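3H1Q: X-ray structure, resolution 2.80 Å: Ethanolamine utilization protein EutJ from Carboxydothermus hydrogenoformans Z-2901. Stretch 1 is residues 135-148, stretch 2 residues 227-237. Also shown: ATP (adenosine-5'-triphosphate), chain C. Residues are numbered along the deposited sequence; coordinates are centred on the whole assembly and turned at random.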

ATOM      1  N   ALA A 135       8.357   7.365   2.211  1.00 46.55           N
ATOM      2  CA  ALA A 135       7.269   7.634   3.169  1.00 45.75           C
ATOM      3  C   ALA A 135       7.679   7.360   4.624  1.00 45.14           C
ATOM      4  O   ALA A 135       7.536   8.225   5.467  1.00 44.87           O
ATOM      5  CB  ALA A 135       6.001   6.868   2.793  1.00 45.54           C
ATOM      6  N   LEU A 136       8.210   6.179   4.913  1.00 44.92           N
ATOM      7  CA  LEU A 136       8.816   5.934   6.214  1.00 44.64           C
ATOM      8  C   LEU A 136       9.973   6.897   6.457  1.00 45.09           C
ATOM      9  O   LEU A 136      10.289   7.212   7.597  1.00 45.52           O
ATOM     10  CB  LEU A 136       9.337   4.524   6.315  1.00 44.27           C
ATOM     11  CG  LEU A 136       8.424   3.397   5.850  1.00 44.94           C
ATOM     12  CD1 LEU A 136       9.234   2.156   5.553  1.00 46.06           C
ATOM     13  CD2 LEU A 136       7.336   3.081   6.852  1.00 44.92           C
ATOM     14  N   GLY A 137      10.597   7.396   5.402  1.00 45.28           N
ATOM     15  CA  GLY A 137      11.739   8.267   5.594  1.00 45.89           C
ATOM     16  C   GLY A 137      12.868   7.465   6.211  1.00 46.68           C
ATOM     17  O   GLY A 137      13.661   7.997   6.979  1.00 46.88           O
ATOM     18  N   ILE A 138      12.922   6.175   5.884  1.00 46.97           N
ATOM     19  CA  ILE A 138      13.958   5.293   6.369  1.00 47.56           C
ATOM     20  C   ILE A 138      14.947   5.114   5.231  1.00 48.47           C
ATOM     21  O   ILE A 138      14.550   4.679   4.157  1.00 48.56           O
ATOM     22  CB  ILE A 138      13.350   3.946   6.752  1.00 46.95           C
ATOM     23  N   ASN A 139      16.221   5.467   5.454  1.00 49.61           N
ATOM     24  CA  ASN A 139      17.345   5.120   4.519  1.00 50.34           C
ATOM     25  C   ASN A 139      17.845   3.656   4.539  1.00 50.55           C
ATOM     26  O   ASN A 139      17.960   3.001   3.484  1.00 50.63           O
ATOM     27  CB  ASN A 139      18.544   6.071   4.694  1.00 50.23           C
ATOM     28  CG  ASN A 139      18.296   7.423   4.062  1.00 50.39           C
ATOM     29  OD1 ASN A 139      17.329   7.584   3.316  1.00 51.27           O
ATOM     30  ND2 ASN A 139      19.156   8.404   4.358  1.00 48.14           N
ATOM     31  N   ASP A 140      18.160   3.150   5.728  1.00 50.69           N
ATOM     32  CA  ASP A 140      18.655   1.780   5.837  1.00 50.84           C
ATOM     33  C   ASP A 140      17.636   0.940   6.591  1.00 50.43           C
ATOM     34  O   ASP A 140      17.242   1.290   7.704  1.00 50.92           O
ATOM     35  CB  ASP A 140      20.026   1.737   6.527  1.00 51.00           C
ATOM     36  CG  ASP A 140      20.930   2.911   6.133  1.00 52.60           C
ATOM     37  OD1 ASP A 140      21.995   2.664   5.527  1.00 53.36           O
ATOM     38  OD2 ASP A 140      20.580   4.081   6.433  1.00 55.09           O
ATOM     39  N   GLY A 141      17.182  -0.146   5.975  1.00 49.63           N
ATOM     40  CA  GLY A 141      16.207  -1.015   6.611  1.00 48.77           C
ATOM     41  C   GLY A 141      15.615  -2.026   5.661  1.00 48.33           C
ATOM     42  O   GLY A 141      16.028  -2.147   4.517  1.00 48.28           O
ATOM     43  N   ILE A 142      14.633  -2.760   6.131  1.00 47.98           N
ATOM     44  CA  ILE A 142      13.985  -3.698   5.272  1.00 48.53           C
ATOM     45  C   ILE A 142      12.525  -3.342   5.214  1.00 48.72           C
ATOM     46  O   ILE A 142      11.925  -3.030   6.257  1.00 49.73           O
ATOM     47  CB  ILE A 142      14.169  -5.084   5.802  1.00 48.84           C
ATOM     48  CG1 ILE A 142      15.620  -5.494   5.530  1.00 50.39           C
ATOM     49  CG2 ILE A 142      13.146  -6.048   5.180  1.00 49.22           C
ATOM     50  CD1 ILE A 142      16.014  -6.857   6.049  1.00 51.68           C
ATOM     51  N   VAL A 143      11.959  -3.359   4.004  1.00 47.78           N
ATOM     52  CA  VAL A 143      10.560  -3.017   3.824  1.00 46.89           C
ATOM     53  C   VAL A 143       9.783  -4.212   3.326  1.00 46.55           C
ATOM     54  O   VAL A 143      10.177  -4.887   2.405  1.00 46.49           O
ATOM     55  CB  VAL A 143      10.358  -1.808   2.877  1.00 46.93           C
ATOM     56  CG1 VAL A 143       8.870  -1.432   2.813  1.00 46.60           C
ATOM     57  CG2 VAL A 143      11.201  -0.606   3.317  1.00 46.01           C
ATOM     58  N   VAL A 144       8.658  -4.463   3.945  1.00 46.59           N
ATOM     59  CA  VAL A 144       7.901  -5.631   3.630  1.00 47.27           C
ATOM     60  C   VAL A 144       6.491  -5.136   3.314  1.00 48.40           C
ATOM     61  O   VAL A 144       5.608  -5.066   4.179  1.00 48.99           O
ATOM     62  CB  VAL A 144       7.943  -6.635   4.818  1.00 47.05           C
ATOM     63  CG1 VAL A 144       7.107  -7.866   4.527  1.00 46.26           C
ATOM     64  CG2 VAL A 144       9.379  -7.020   5.134  1.00 46.06           C
ATOM     65  N   ASP A 145       6.292  -4.745   2.066  1.00 49.03           N
ATOM     66  CA  ASP A 145       4.993  -4.296   1.622  1.00 49.38           C
ATOM     67  C   ASP A 145       4.136  -5.535   1.519  1.00 48.99           C
ATOM     68  O   ASP A 145       4.348  -6.358   0.654  1.00 49.58           O
ATOM     69  CB  ASP A 145       5.130  -3.613   0.262  1.00 49.96           C
ATOM     70  CG  ASP A 145       3.914  -2.754  -0.111  1.00 52.93           C
ATOM     71  OD1 ASP A 145       2.787  -3.019   0.390  1.00 55.31           O
ATOM     72  OD2 ASP A 145       4.091  -1.806  -0.926  1.00 55.84           O
ATOM     73  N   ILE A 146       3.190  -5.714   2.417  1.00 48.77           N
ATOM     74  CA  ILE A 146       2.361  -6.895   2.310  1.00 48.84           C
ATOM     75  C   ILE A 146       1.053  -6.452   1.702  1.00 49.42           C
ATOM     76  O   ILE A 146       0.126  -6.120   2.440  1.00 49.98           O
ATOM     77  CB  ILE A 146       2.132  -7.599   3.688  1.00 48.83           C
ATOM     78  CG1 ILE A 146       3.478  -7.941   4.359  1.00 47.90           C
ATOM     79  CG2 ILE A 146       1.225  -8.829   3.532  1.00 48.62           C
ATOM     80  CD1 ILE A 146       3.390  -8.897   5.505  1.00 46.68           C
ATOM     81  N   GLY A 147       0.989  -6.425   0.363  1.00 49.59           N
ATOM     82  CA  GLY A 147      -0.221  -6.046  -0.377  1.00 49.61           C
ATOM     83  C   GLY A 147      -1.363  -7.030  -0.218  1.00 50.20           C
ATOM     84  O   GLY A 147      -1.365  -7.827   0.692  1.00 50.84           O
ATOM     85  N   GLY A 148      -2.345  -6.987  -1.102  1.00 51.13           N
ATOM     86  CA  GLY A 148      -3.492  -7.886  -0.998  1.00 52.25           C
ATOM     87  C   GLY A 148      -3.259  -9.203  -1.721  1.00 53.39           C
ATOM     88  O   GLY A 148      -3.725 -10.273  -1.277  1.00 53.51           O
TER
HETATM   89  PG  ATP C 301      -0.303  -2.451  -2.789  1.00 69.41           P
HETATM   90  O1G ATP C 301      -1.148  -1.292  -2.280  1.00 69.91           O
HETATM   91  O2G ATP C 301       0.408  -3.209  -1.702  1.00 71.40           O
HETATM   92  O3G ATP C 301       0.691  -2.051  -3.871  1.00 69.72           O
HETATM   93  PB  ATP C 301      -2.864  -3.569  -2.899  1.00 64.16           P
HETATM   94  O1B ATP C 301      -3.640  -4.717  -3.446  1.00 64.68           O
HETATM   95  O2B ATP C 301      -3.485  -2.210  -3.079  1.00 66.77           O
HETATM   96  O3B ATP C 301      -1.330  -3.556  -3.372  1.00 64.61           O
HETATM   97  PA  ATP C 301      -2.889  -3.015   0.007  1.00 57.17           P
HETATM   98  O1A ATP C 301      -3.736  -1.809  -0.280  1.00 56.29           O
HETATM   99  O2A ATP C 301      -1.508  -2.802   0.571  1.00 55.29           O
HETATM  100  O3A ATP C 301      -2.654  -3.903  -1.329  1.00 63.50           O
HETATM  101  O5' ATP C 301      -3.728  -4.064   0.882  1.00 56.68           O
HETATM  102  C5' ATP C 301      -4.967  -4.641   0.505  1.00 58.21           C
HETATM  103  C4' ATP C 301      -5.201  -5.707   1.554  1.00 62.29           C
HETATM  104  O4' ATP C 301      -5.224  -5.094   2.847  1.00 65.86           O
HETATM  105  C3' ATP C 301      -6.548  -6.369   1.381  1.00 65.06           C
HETATM  106  O3' ATP C 301      -6.433  -7.792   1.486  1.00 68.18           O
HETATM  107  C2' ATP C 301      -7.361  -5.915   2.563  1.00 66.13           C
HETATM  108  O2' ATP C 301      -8.254  -6.931   3.002  1.00 63.00           O
HETATM  109  C1' ATP C 301      -6.323  -5.574   3.618  1.00 69.17           C
HETATM  110  N9  ATP C 301      -7.033  -4.670   4.586  1.00 75.57           N
HETATM  111  C8  ATP C 301      -7.544  -3.438   4.364  1.00 76.49           C
HETATM  112  N7  ATP C 301      -8.201  -2.958   5.456  1.00 77.74           N
HETATM  113  C5  ATP C 301      -8.138  -3.896   6.417  1.00 79.11           C
HETATM  114  C6  ATP C 301      -8.607  -4.050   7.822  1.00 79.60           C
HETATM  115  N6  ATP C 301      -9.299  -3.074   8.453  1.00 79.02           N
HETATM  116  N1  ATP C 301      -8.316  -5.208   8.470  1.00 80.16           N
HETATM  117  C2  ATP C 301      -7.629  -6.213   7.897  1.00 79.77           C
HETATM  118  N3  ATP C 301      -7.161  -6.139   6.633  1.00 80.58           N
HETATM  119  C4  ATP C 301      -7.378  -5.029   5.844  1.00 79.28           C
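Stretch 2 227-237: TLPVYVVGGTA

Stretch 2 lies beside stretch 1 as a parallel neighbour, and backbone hydrogen bonds hold the pair together. Ile142 N donates to Pro229 O at 2.7 Å, and Tyr231 N to Ile142 O at 2.8 Å. Val144 N then reaches Tyr231 O at 2.9 Å, Val233 N reaches Val144 O at 3.2 Å, and Ile146 N reaches Val233 O at 2.9 Å. Beyond the strand, Thr236 OG1 donates to Ile146 O at a very short 2.3 Å.

Strands 141-146 and 230-233 run in the same direction, with axes 4.7 Å apart at closest approach and a crossing angle of -18°. Ile142 pairs with Val230, Val143 with Tyr231, Val144 with Val232 and Asp145 with Val233. After Val233 the chain turns through Gly234, where a side chain would clash with Ile146 O and Asp145 OD1. A 3-10 segment follows, and Gly235 N donates to ATP O2A at 2.9 Å.

The side chains pack on both faces of the sheet. On one, Ile142 CD1 meets Leu228 CD1 at 3.8 Å, and Ile146 CD1 lies 4.0 Å from Val232 CG1. On the other, Leu136 reaches over from the helix end: its CD1 is 3.8 Å from Tyr231 CB and its CD2 3.8 Å from Val233 CG1.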

ATOM      1  N   THR A 227      21.463  -6.078  11.434  1.00 60.47           N
ATOM      2  CA  THR A 227      21.339  -4.725  11.982  1.00 59.95           C
ATOM      3  C   THR A 227      20.065  -4.090  11.428  1.00 59.62           C
ATOM      4  O   THR A 227      19.390  -3.333  12.129  1.00 59.99           O
ATOM      5  CB  THR A 227      22.541  -3.827  11.605  1.00 59.83           C
ATOM      6  OG1 THR A 227      23.745  -4.566  11.761  1.00 60.61           O
ATOM      7  CG2 THR A 227      22.627  -2.603  12.498  1.00 60.11           C
ATOM      8  N   LEU A 228      19.734  -4.426  10.180  1.00 58.80           N
ATOM      9  CA  LEU A 228      18.619  -3.812   9.460  1.00 57.96           C
ATOM     10  C   LEU A 228      17.279  -3.836  10.197  1.00 57.04           C
ATOM     11  O   LEU A 228      16.757  -4.929  10.517  1.00 57.06           O
ATOM     12  CB  LEU A 228      18.446  -4.446   8.075  1.00 58.32           C
ATOM     13  CG  LEU A 228      19.498  -4.123   7.013  1.00 58.32           C
ATOM     14  CD1 LEU A 228      19.448  -5.160   5.894  1.00 57.76           C
ATOM     15  CD2 LEU A 228      19.325  -2.692   6.478  1.00 57.61           C
ATOM     16  N   PRO A 229      16.730  -2.626  10.474  1.00 55.65           N
ATOM     17  CA  PRO A 229      15.372  -2.467  10.982  1.00 54.32           C
ATOM     18  C   PRO A 229      14.388  -2.976   9.955  1.00 52.84           C
ATOM     19  O   PRO A 229      14.722  -3.091   8.783  1.00 53.18           O
ATOM     20  CB  PRO A 229      15.240  -0.957  11.160  1.00 54.14           C
ATOM     21  CG  PRO A 229      16.638  -0.503  11.393  1.00 54.97           C
ATOM     22  CD  PRO A 229      17.442  -1.334  10.449  1.00 55.53           C
ATOM     23  N   VAL A 230      13.185  -3.284  10.405  1.00 51.11           N
ATOM     24  CA  VAL A 230      12.234  -4.018   9.598  1.00 49.42           C
ATOM     25  C   VAL A 230      10.851  -3.393   9.707  1.00 48.90           C
ATOM     26  O   VAL A 230      10.295  -3.240  10.802  1.00 48.95           O
ATOM     27  CB  VAL A 230      12.212  -5.485  10.010  1.00 49.01           C
ATOM     28  CG1 VAL A 230      11.075  -6.226   9.345  1.00 48.02           C
ATOM     29  CG2 VAL A 230      13.534  -6.103   9.669  1.00 48.68           C
ATOM     30  N   TYR A 231      10.299  -3.039   8.554  1.00 47.66           N
ATOM     31  CA  TYR A 231       9.113  -2.231   8.508  1.00 46.15           C
ATOM     32  C   TYR A 231       8.079  -2.977   7.749  1.00 45.04           C
ATOM     33  O   TYR A 231       8.284  -3.323   6.612  1.00 45.73           O
ATOM     34  CB  TYR A 231       9.445  -0.943   7.807  1.00 45.93           C
ATOM     35  CG  TYR A 231      10.470  -0.123   8.545  1.00 46.84           C
ATOM     36  CD1 TYR A 231      10.079   0.884   9.424  1.00 46.58           C
ATOM     37  CD2 TYR A 231      11.834  -0.341   8.364  1.00 48.56           C
ATOM     38  CE1 TYR A 231      11.013   1.668  10.102  1.00 46.64           C
ATOM     39  CE2 TYR A 231      12.788   0.449   9.048  1.00 49.40           C
ATOM     40  CZ  TYR A 231      12.358   1.450   9.914  1.00 48.13           C
ATOM     41  OH  TYR A 231      13.272   2.225  10.598  1.00 48.97           O
ATOM     42  N   VAL A 232       6.968  -3.260   8.379  1.00 43.69           N
ATOM     43  CA  VAL A 232       5.950  -3.983   7.692  1.00 43.11           C
ATOM     44  C   VAL A 232       4.823  -3.023   7.369  1.00 43.43           C
ATOM     45  O   VAL A 232       4.145  -2.541   8.264  1.00 44.30           O
ATOM     46  CB  VAL A 232       5.467  -5.147   8.528  1.00 42.80           C
ATOM     47  CG1 VAL A 232       4.241  -5.772   7.910  1.00 42.36           C
ATOM     48  CG2 VAL A 232       6.583  -6.170   8.665  1.00 42.34           C
ATOM     49  N   VAL A 233       4.638  -2.728   6.086  1.00 43.09           N
ATOM     50  CA  VAL A 233       3.593  -1.818   5.649  1.00 42.51           C
ATOM     51  C   VAL A 233       2.632  -2.582   4.760  1.00 42.57           C
ATOM     52  O   VAL A 233       2.861  -3.759   4.517  1.00 42.81           O
ATOM     53  CB  VAL A 233       4.173  -0.628   4.885  1.00 42.32           C
ATOM     54  CG1 VAL A 233       5.198   0.089   5.734  1.00 41.87           C
ATOM     55  CG2 VAL A 233       4.784  -1.083   3.593  1.00 42.09           C
ATOM     56  N   GLY A 234       1.571  -1.920   4.279  1.00 42.47           N
ATOM     57  CA  GLY A 234       0.587  -2.529   3.377  1.00 41.84           C
ATOM     58  C   GLY A 234      -0.668  -2.886   4.124  1.00 42.04           C
ATOM     59  O   GLY A 234      -0.616  -3.206   5.299  1.00 42.76           O
ATOM     60  N   GLY A 235      -1.801  -2.869   3.445  1.00 41.98           N
ATOM     61  CA  GLY A 235      -3.092  -3.091   4.090  1.00 42.24           C
ATOM     62  C   GLY A 235      -3.311  -4.389   4.846  1.00 42.80           C
ATOM     63  O   GLY A 235      -4.245  -4.491   5.660  1.00 42.73           O
ATOM     64  N   THR A 236      -2.487  -5.398   4.572  1.00 43.24           N
ATOM     65  CA  THR A 236      -2.645  -6.676   5.265  1.00 43.88           C
ATOM     66  C   THR A 236      -2.303  -6.524   6.741  1.00 44.00           C
ATOM     67  O   THR A 236      -2.898  -7.198   7.579  1.00 44.42           O
ATOM     68  CB  THR A 236      -1.778  -7.817   4.681  1.00 44.29           C
ATOM     69  OG1 THR A 236      -1.499  -7.576   3.297  1.00 43.04           O
ATOM     70  CG2 THR A 236      -2.485  -9.156   4.851  1.00 43.50           C
ATOM     71  N   ALA A 237      -1.354  -5.631   7.035  1.00 43.77           N
ATOM     72  CA  ALA A 237      -0.924  -5.322   8.392  1.00 43.78           C
ATOM     73  C   ALA A 237      -1.947  -4.491   9.191  1.00 44.57           C
ATOM     74  O   ALA A 237      -1.623  -3.934  10.224  1.00 45.13           O
ATOM     75  CB  ALA A 237       0.427  -4.625   8.358  1.00 42.87           C
TER